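Local structure of glycerophosphodiester phosphodiesterase (Thermotoga maritima, 1O1Z) at residues A[46-51]-A[108-113]; A[205-210]-A[222-227]. The protein belongs to the glycerophosphoryl diester phosphodiesterase family and is built as a single-chain TIM barrel. One frame throughout, in Å; residues are numbered along the deposited sequence.

Contact 1. Residues A[46-51]-A[108-113]; sequences LDVRLS and IEIKER
From the loop just after strand 105-110, Glu112 grips Arg49 and Leu50 of strand 43-50 with its two carboxylate oxygens. Its OE2 takes the NH1 of Arg49 in a salt bridge of 2.9 Å, lying almost in the guanidinium plane, although the guanidinium and carboxylate planes are turned 76° apart. Its OE1 accepts the backbone N of Leu50 from above the carboxylate plane, and a water links OE2 to Leu50 O. A glutamate suits this place because its chain, extended beyond CG, spans the gap from a loop to the neighbouring strand; OE2 is shared with Arg75. Lys111 lends its aliphatic part instead: CB sits over the centre of the Arg49 guanidinium face, 3.7 Å from CZ. Further out, the lysine chain passes Asp47, with CE 3.5 Å from Asp47 OD2, and its NZ forms a salt bridge with Glu109 OE2 at 2.9 Å.

Asp47 and Glu109 lie side by side and point the same way, bringing Asp47 OD2 within 3.3 Å of Glu109 OE1. Glu45 is also close to both, while Asn28 ND2 donates to Asp47 OD1. The other face is apolar: Val48 CG2 meets Ile108 CG2 at 3.6 Å and also touches Ile110 CD1, branched side chains suited to a buried strand. Between the two faces the backbones pair in parallel, Leu46 O accepting from Glu109 N, Val48 N giving to Glu109 O, and Val48 O receiving Lys111 N; the axes of the short strand segments are inclined at 42°. Such neighbouring parallel strands, with acidic residues on one face and aliphatic ones on the other near their C-terminal ends, belong to the barrel wall of a TIM-barrel protein.

Contact 2. Residues A[205-210]-A[222-227]; sequences TLNDPE and VITDEV
Leu206 N bonds to Ile223 O at 3.0 Å, carrying the pairing of parallel strands 200-204 and 221-224 just past the end of the first; Thr205 CA adds a CH...O contact to the same carbonyl. Beyond this the segments part, and side chains take over. The amide at the end of Asn207 meets Asp225: OD1 accepts Asp225 N at 2.9 Å in the carbonyl plane, while ND2 gives a nearly straight bond (166°) to Asp225 OD2, from above the carboxylate plane. An asparagine fits because one flat group both accepts and donates. Thr224 OG1 lies 2.8 Å from Leu206 O and 3.0 Å from Asn207 OD1. Anti to the backbone N (chi1 -179°), it stands on the carbonyl side, where it accepts from Glu226 N two residues on, an ST turn. On the apolar side, Leu206 CB meets Val222 CG2 at 3.9 Å.

Asp225 OD1 is held by His18 at the end of strand 14-18, which pairs with strand 221-224. Leu206 packs on Ile211, Tyr212 and Ile215 of helix 209-215, whose N-terminus Asp208 caps, and Val222 and Thr224 touch Phe230 of helix 227-232: the contact closes a beta-alpha-beta unit.

The two contacts come in series along the chain, contact 1 closing at residue 113 well before contact 2 opens at 205. Their centres are 22 Å apart, on opposite sides of the chain's centre, and their nearest atoms, about 7 Å apart, do not touch. Both belong to the same curled sheet. Strand 14-18 joins them the short way, pairing in parallel with strand 43-50 of contact 1 and with strand 221-224 of contact 2; the other way round, the sheet runs from 105-110 through 129-133, 148-151, 174-178 and 200-204. Contact 1 therefore pairs early strands, contact 2 joins the segment following strand 200-204 to the last strand, 221-224, and strand 14-18 between them completes the closed barrel.

Contact 1. Residues A[46-51]-A[108-113]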
ATOM      1  N   LEU A  46       0.067  -3.369  -2.531  1.00 10.32           N
ATOM      2  CA  LEU A  46       0.739  -4.657  -2.406  1.00  9.37           C
ATOM      3  C   LEU A  46       2.006  -4.511  -1.593  1.00 11.88           C
ATOM      4  O   LEU A  46       2.449  -3.399  -1.327  1.00 12.25           O
ATOM      5  CB  LEU A  46       1.001  -5.237  -3.788  1.00 10.72           C
ATOM      6  CG  LEU A  46       1.839  -4.421  -4.767  1.00 11.49           C
ATOM      7  CD1 LEU A  46       3.335  -4.500  -4.454  1.00 15.46           C
ATOM      8  CD2 LEU A  46       1.585  -4.873  -6.190  1.00 13.81           C
ATOM      9  N   ASP A  47       2.601  -5.638  -1.204  1.00 10.54           N
ATOM     10  CA  ASP A  47       3.723  -5.695  -0.299  1.00  9.79           C
ATOM     11  C   ASP A  47       4.905  -6.358  -0.980  1.00 11.55           C
ATOM     12  O   ASP A  47       4.714  -7.389  -1.604  1.00 13.24           O
ATOM     13  CB  ASP A  47       3.345  -6.565   0.885  1.00 10.67           C
ATOM     14  CG  ASP A  47       2.055  -6.119   1.502  1.00 16.86           C
ATOM     15  OD1 ASP A  47       0.994  -6.797   1.380  1.00 13.33           O
ATOM     16  OD2 ASP A  47       2.010  -4.985   2.041  1.00 19.37           O
ATOM     17  N   VAL A  48       6.104  -5.777  -0.846  1.00  8.92           N
ATOM     18  CA  VAL A  48       7.291  -6.311  -1.504  1.00 10.21           C
ATOM     19  C   VAL A  48       8.427  -6.655  -0.560  1.00 10.59           C
ATOM     20  O   VAL A  48       8.681  -5.969   0.447  1.00 10.65           O
ATOM     21  CB  VAL A  48       7.821  -5.397  -2.646  1.00 10.78           C
ATOM     22  CG1 VAL A  48       6.810  -5.298  -3.761  1.00 12.73           C
ATOM     23  CG2 VAL A  48       8.246  -4.027  -2.157  1.00 11.83           C
ATOM     24  N   ARG A  49       9.131  -7.732  -0.947  1.00 10.81           N
ATOM     25  CA  ARG A  49      10.252  -8.302  -0.218  1.00  9.43           C
ATOM     26  C   ARG A  49      11.250  -8.873  -1.228  1.00 10.07           C
ATOM     27  O   ARG A  49      10.963  -8.946  -2.426  1.00 11.00           O
ATOM     28  CB  ARG A  49       9.780  -9.456   0.662  1.00 11.83           C
ATOM     29  CG  ARG A  49       8.856  -9.024   1.785  1.00 12.23           C
ATOM     30  CD  ARG A  49       8.462 -10.195   2.660  1.00 11.18           C
ATOM     31  NE  ARG A  49       7.695  -9.731   3.792  1.00 12.19           N
ATOM     32  CZ  ARG A  49       8.184  -9.283   4.928  1.00 12.26           C
ATOM     33  NH1 ARG A  49       9.495  -9.229   5.164  1.00 16.06           N
ATOM     34  NH2 ARG A  49       7.348  -8.902   5.895  1.00 15.63           N
ATOM     35  N   LEU A  50      12.402  -9.294  -0.739  1.00  8.87           N
ATOM     36  CA  LEU A  50      13.386  -9.949  -1.605  1.00 11.39           C
ATOM     37  C   LEU A  50      13.433 -11.452  -1.455  1.00 10.62           C
ATOM     38  O   LEU A  50      13.384 -12.008  -0.349  1.00 11.61           O
ATOM     39  CB  LEU A  50      14.799  -9.481  -1.321  1.00 12.11           C
ATOM     40  CG  LEU A  50      15.173  -8.072  -1.648  1.00 12.55           C
ATOM     41  CD1 LEU A  50      16.689  -7.919  -1.406  1.00 13.74           C
ATOM     42  CD2 LEU A  50      14.787  -7.673  -3.058  1.00 13.99           C
ATOM     43  N   SER A  51      13.583 -12.105  -2.608  1.00 10.54           N
ATOM     44  CA  SER A  51      13.894 -13.514  -2.670  1.00  9.98           C
ATOM     45  C   SER A  51      15.387 -13.723  -2.438  1.00 10.89           C
ATOM     46  O   SER A  51      16.173 -12.759  -2.355  1.00 11.40           O
ATOM     47  CB  SER A  51      13.523 -14.061  -4.056  1.00 11.97           C
ATOM     48  OG  SER A  51      14.359 -13.454  -5.039  1.00 12.95           O
ATOM     49  N   ILE A 108       3.030   0.496  -3.547  1.00  9.40           N
ATOM     50  CA  ILE A 108       3.993  -0.524  -3.158  1.00  8.10           C
ATOM     51  C   ILE A 108       4.443  -0.277  -1.738  1.00 10.60           C
ATOM     52  O   ILE A 108       5.133   0.695  -1.481  1.00  9.67           O
ATOM     53  CB  ILE A 108       5.209  -0.466  -4.113  1.00  9.18           C
ATOM     54  CG1 ILE A 108       4.802  -0.678  -5.570  1.00 10.60           C
ATOM     55  CG2 ILE A 108       6.273  -1.475  -3.731  1.00 10.28           C
ATOM     56  CD1 ILE A 108       5.867  -0.319  -6.573  1.00 11.34           C
ATOM     57  N   GLU A 109       4.077  -1.169  -0.821  1.00 10.12           N
ATOM     58  CA  GLU A 109       4.552  -1.094   0.547  1.00  9.46           C
ATOM     59  C   GLU A 109       5.856  -1.858   0.631  1.00 10.69           C
ATOM     60  O   GLU A 109       5.913  -3.066   0.394  1.00 11.33           O
ATOM     61  CB  GLU A 109       3.543  -1.615   1.573  1.00 12.38           C
ATOM     62  CG  GLU A 109       4.123  -1.486   2.979  1.00 14.08           C
ATOM     63  CD  GLU A 109       3.292  -2.016   4.122  1.00 16.03           C
ATOM     64  OE1 GLU A 109       2.094  -2.302   3.946  1.00 20.39           O
ATOM     65  OE2 GLU A 109       3.884  -2.165   5.221  1.00 17.46           O
ATOM     66  N   ILE A 110       6.903  -1.153   1.026  1.00 11.24           N
ATOM     67  CA  ILE A 110       8.219  -1.743   1.181  1.00 10.49           C
ATOM     68  C   ILE A 110       8.275  -2.404   2.546  1.00 10.56           C
ATOM     69  O   ILE A 110       8.221  -1.723   3.580  1.00 11.81           O
ATOM     70  CB  ILE A 110       9.307  -0.674   1.114  1.00 12.40           C
ATOM     71  CG1 ILE A 110       9.140   0.255  -0.084  1.00 19.30           C
ATOM     72  CG2 ILE A 110      10.667  -1.375   1.148  1.00 13.84           C
ATOM     73  CD1 ILE A 110       9.459  -0.370  -1.340  1.00 18.08           C
ATOM     74  N   LYS A 111       8.443  -3.723   2.584  1.00 10.74           N
ATOM     75  CA  LYS A 111       8.492  -4.436   3.851  1.00 10.35           C
ATOM     76  C   LYS A 111       9.904  -4.594   4.432  1.00 11.43           C
ATOM     77  O   LYS A 111      10.056  -4.898   5.622  1.00 15.08           O
ATOM     78  CB  LYS A 111       7.855  -5.832   3.678  1.00 11.28           C
ATOM     79  CG  LYS A 111       6.366  -5.820   3.414  1.00 13.64           C
ATOM     80  CD  LYS A 111       5.606  -5.209   4.616  1.00 22.57           C
ATOM     81  CE  LYS A 111       4.168  -5.622   4.718  1.00 31.16           C
ATOM     82  NZ  LYS A 111       3.519  -4.954   5.910  1.00 31.32           N
ATOM     83  N   GLU A 112      10.906  -4.424   3.564  1.00 11.10           N
ATOM     84  CA  GLU A 112      12.322  -4.635   3.868  1.00 15.00           C
ATOM     85  C   GLU A 112      13.169  -3.543   3.245  1.00 11.63           C
ATOM     86  O   GLU A 112      13.094  -3.328   2.031  1.00 12.23           O
ATOM     87  CB  GLU A 112      12.782  -5.971   3.254  1.00 17.14           C
ATOM     88  CG  GLU A 112      11.979  -7.144   3.712  1.00 18.01           C
ATOM     89  CD  GLU A 112      12.369  -8.443   3.024  1.00 15.98           C
ATOM     90  OE1 GLU A 112      13.070  -8.405   1.965  1.00 14.74           O
ATOM     91  OE2 GLU A 112      11.936  -9.472   3.547  1.00 18.46           O
ATOM     92  N   ARG A 113      13.982  -2.854   4.054  1.00 11.20           N
ATOM     93  CA  ARG A 113      14.884  -1.831   3.508  1.00  9.93           C
ATOM     94  C   ARG A 113      15.761  -2.370   2.402  1.00 10.84           C
ATOM     95  O   ARG A 113      16.030  -1.688   1.426  1.00 12.54           O
ATOM     96  CB  ARG A 113      15.754  -1.197   4.602  1.00 11.58           C
ATOM     97  CG  ARG A 113      16.993  -0.421   4.090  1.00 16.34           C
ATOM     98  CD  ARG A 113      17.850   0.198   5.206  1.00 13.61           C
ATOM     99  NE  ARG A 113      17.211   1.407   5.782  1.00 14.13           N
ATOM    100  CZ  ARG A 113      17.406   2.629   5.341  1.00 16.13           C
ATOM    101  NH1 ARG A 113      18.181   2.796   4.263  1.00 22.32           N
ATOM    102  NH2 ARG A 113      16.837   3.688   5.961  1.00 17.49           N
TER
HETATM  103  O   HOH W   1      12.126 -11.666   2.186  1.00 15.06           O

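Contact 2. Residues A[205-210]-A[222-227]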
ATOM      1  N   THR A 205      -7.131  -0.311   7.073  1.00 10.43           N
ATOM      2  CA  THR A 205      -7.662  -1.054   5.948  1.00 11.47           C
ATOM      3  C   THR A 205      -9.149  -1.111   6.237  1.00 12.14           C
ATOM      4  O   THR A 205      -9.600  -1.772   7.180  1.00 13.14           O
ATOM      5  CB  THR A 205      -7.094  -2.475   5.939  1.00 16.11           C
ATOM      6  OG1 THR A 205      -5.714  -2.426   5.561  1.00 17.82           O
ATOM      7  CG2 THR A 205      -7.794  -3.309   4.853  1.00 15.85           C
ATOM      8  N   LEU A 206      -9.906  -0.363   5.452  1.00  9.86           N
ATOM      9  CA  LEU A 206     -11.271  -0.052   5.827  1.00  9.76           C
ATOM     10  C   LEU A 206     -12.240  -0.905   5.025  1.00  9.29           C
ATOM     11  O   LEU A 206     -12.282  -0.820   3.796  1.00 11.35           O
ATOM     12  CB  LEU A 206     -11.515   1.442   5.617  1.00 11.79           C
ATOM     13  CG  LEU A 206     -12.900   1.929   6.014  1.00 11.32           C
ATOM     14  CD1 LEU A 206     -13.250   1.557   7.450  1.00 12.75           C
ATOM     15  CD2 LEU A 206     -13.003   3.400   5.782  1.00 14.15           C
ATOM     16  N   ASN A 207     -13.017  -1.716   5.725  1.00 10.71           N
ATOM     17  CA  ASN A 207     -14.022  -2.564   5.098  1.00 10.53           C
ATOM     18  C   ASN A 207     -15.449  -2.219   5.522  1.00 11.01           C
ATOM     19  O   ASN A 207     -16.402  -2.817   5.032  1.00 12.05           O
ATOM     20  CB  ASN A 207     -13.703  -4.026   5.390  1.00  9.97           C
ATOM     21  CG  ASN A 207     -12.411  -4.474   4.752  1.00 11.68           C
ATOM     22  OD1 ASN A 207     -12.048  -4.008   3.683  1.00 13.85           O
ATOM     23  ND2 ASN A 207     -11.707  -5.396   5.415  1.00 14.71           N
ATOM     24  N   ASP A 208     -15.591  -1.264   6.430  1.00  9.57           N
ATOM     25  CA  ASP A 208     -16.868  -0.941   7.076  1.00  9.91           C
ATOM     26  C   ASP A 208     -17.457   0.286   6.387  1.00 10.51           C
ATOM     27  O   ASP A 208     -16.931   1.386   6.501  1.00  9.96           O
ATOM     28  CB  ASP A 208     -16.587  -0.669   8.570  1.00 10.59           C
ATOM     29  CG  ASP A 208     -17.831  -0.347   9.380  1.00 19.19           C
ATOM     30  OD1 ASP A 208     -18.786   0.192   8.807  1.00 15.93           O
ATOM     31  OD2 ASP A 208     -17.923  -0.592  10.610  1.00 20.65           O
ATOM     32  N   PRO A 209     -18.557   0.124   5.649  1.00  9.82           N
ATOM     33  CA  PRO A 209     -19.121   1.263   4.913  1.00 10.11           C
ATOM     34  C   PRO A 209     -19.670   2.394   5.774  1.00  9.56           C
ATOM     35  O   PRO A 209     -19.776   3.539   5.301  1.00 12.92           O
ATOM     36  CB  PRO A 209     -20.253   0.628   4.067  1.00 13.95           C
ATOM     37  CG  PRO A 209     -20.479  -0.691   4.591  1.00 16.31           C
ATOM     38  CD  PRO A 209     -19.320  -1.115   5.435  1.00 10.64           C
ATOM     39  N   GLU A 210     -20.060   2.099   7.004  1.00  9.25           N
ATOM     40  CA  GLU A 210     -20.568   3.134   7.884  1.00 12.30           C
ATOM     41  C   GLU A 210     -19.453   4.048   8.346  1.00 10.91           C
ATOM     42  O   GLU A 210     -19.606   5.264   8.346  1.00 12.16           O
ATOM     43  CB  GLU A 210     -21.307   2.554   9.073  1.00 14.83           C
ATOM     44  CG  GLU A 210     -21.825   3.592  10.056  1.00 18.39           C
ATOM     45  CD  GLU A 210     -22.793   4.614   9.457  1.00 32.81           C
ATOM     46  OE1 GLU A 210     -23.359   4.396   8.355  1.00 20.65           O
ATOM     47  OE2 GLU A 210     -22.994   5.657  10.114  1.00 27.52           O
ATOM     48  N   VAL A 222      -8.929   5.337  -0.058  1.00 10.11           N
ATOM     49  CA  VAL A 222      -9.213   4.232   0.851  1.00  9.20           C
ATOM     50  C   VAL A 222      -8.555   2.975   0.338  1.00 10.07           C
ATOM     51  O   VAL A 222      -8.590   2.699  -0.849  1.00 11.12           O
ATOM     52  CB  VAL A 222     -10.724   4.063   1.051  1.00 10.83           C
ATOM     53  CG1 VAL A 222     -11.438   3.761  -0.268  1.00 11.07           C
ATOM     54  CG2 VAL A 222     -11.013   2.969   2.101  1.00 13.30           C
ATOM     55  N   ILE A 223      -7.945   2.220   1.250  1.00  8.32           N
ATOM     56  CA  ILE A 223      -7.379   0.932   0.988  1.00  7.76           C
ATOM     57  C   ILE A 223      -8.300  -0.078   1.644  1.00  8.44           C
ATOM     58  O   ILE A 223      -8.527  -0.027   2.852  1.00  9.11           O
ATOM     59  CB  ILE A 223      -5.931   0.880   1.537  1.00  9.90           C
ATOM     60  CG1 ILE A 223      -5.052   1.897   0.805  1.00 13.61           C
ATOM     61  CG2 ILE A 223      -5.383  -0.543   1.487  1.00 14.51           C
ATOM     62  CD1 ILE A 223      -3.760   2.241   1.510  1.00 16.46           C
ATOM     63  N   THR A 224      -8.907  -0.958   0.846  1.00  7.17           N
ATOM     64  CA  THR A 224      -9.959  -1.843   1.304  1.00  6.66           C
ATOM     65  C   THR A 224      -9.827  -3.226   0.701  1.00  8.60           C
ATOM     66  O   THR A 224      -9.343  -3.365  -0.418  1.00  8.89           O
ATOM     67  CB  THR A 224     -11.347  -1.255   0.887  1.00  7.32           C
ATOM     68  OG1 THR A 224     -12.407  -2.104   1.357  1.00  8.17           O
ATOM     69  CG2 THR A 224     -11.519  -1.171  -0.628  1.00  9.90           C
ATOM     70  N   ASP A 225     -10.281  -4.243   1.431  1.00  8.54           N
ATOM     71  CA  ASP A 225     -10.407  -5.583   0.866  1.00  9.70           C
ATOM     72  C   ASP A 225     -11.669  -5.739  -0.008  1.00  9.13           C
ATOM     73  O   ASP A 225     -11.743  -6.620  -0.858  1.00  9.59           O
ATOM     74  CB  ASP A 225     -10.454  -6.629   1.962  1.00  9.90           C
ATOM     75  CG  ASP A 225      -9.294  -6.554   2.919  1.00 15.32           C
ATOM     76  OD1 ASP A 225      -8.147  -6.340   2.467  1.00 15.78           O
ATOM     77  OD2 ASP A 225      -9.449  -6.750   4.161  1.00 17.37           O
ATOM     78  N   GLU A 226     -12.666  -4.901   0.249  1.00  8.31           N
ATOM     79  CA  GLU A 226     -14.006  -5.010  -0.338  1.00  8.40           C
ATOM     80  C   GLU A 226     -14.155  -4.048  -1.503  1.00  8.67           C
ATOM     81  O   GLU A 226     -14.872  -3.046  -1.444  1.00  9.81           O
ATOM     82  CB  GLU A 226     -15.058  -4.749   0.735  1.00 10.61           C
ATOM     83  CG  GLU A 226     -15.115  -5.814   1.811  1.00 12.71           C
ATOM     84  CD  GLU A 226     -15.822  -7.100   1.372  1.00 13.41           C
ATOM     85  OE1 GLU A 226     -16.351  -7.190   0.230  1.00 14.45           O
ATOM     86  OE2 GLU A 226     -15.859  -8.045   2.184  1.00 21.47           O
ATOM     87  N   VAL A 227     -13.471  -4.382  -2.600  1.00  9.77           N
ATOM     88  CA  VAL A 227     -13.380  -3.465  -3.717  1.00  9.66           C
ATOM     89  C   VAL A 227     -14.716  -3.088  -4.346  1.00  7.76           C
ATOM     90  O   VAL A 227     -15.021  -1.902  -4.518  1.00  9.39           O
ATOM     91  CB  VAL A 227     -12.413  -3.989  -4.804  1.00 11.90           C
ATOM     92  CG1 VAL A 227     -12.438  -3.095  -6.014  1.00 11.32           C
ATOM     93  CG2 VAL A 227     -11.016  -4.120  -4.242  1.00 13.69           C
TER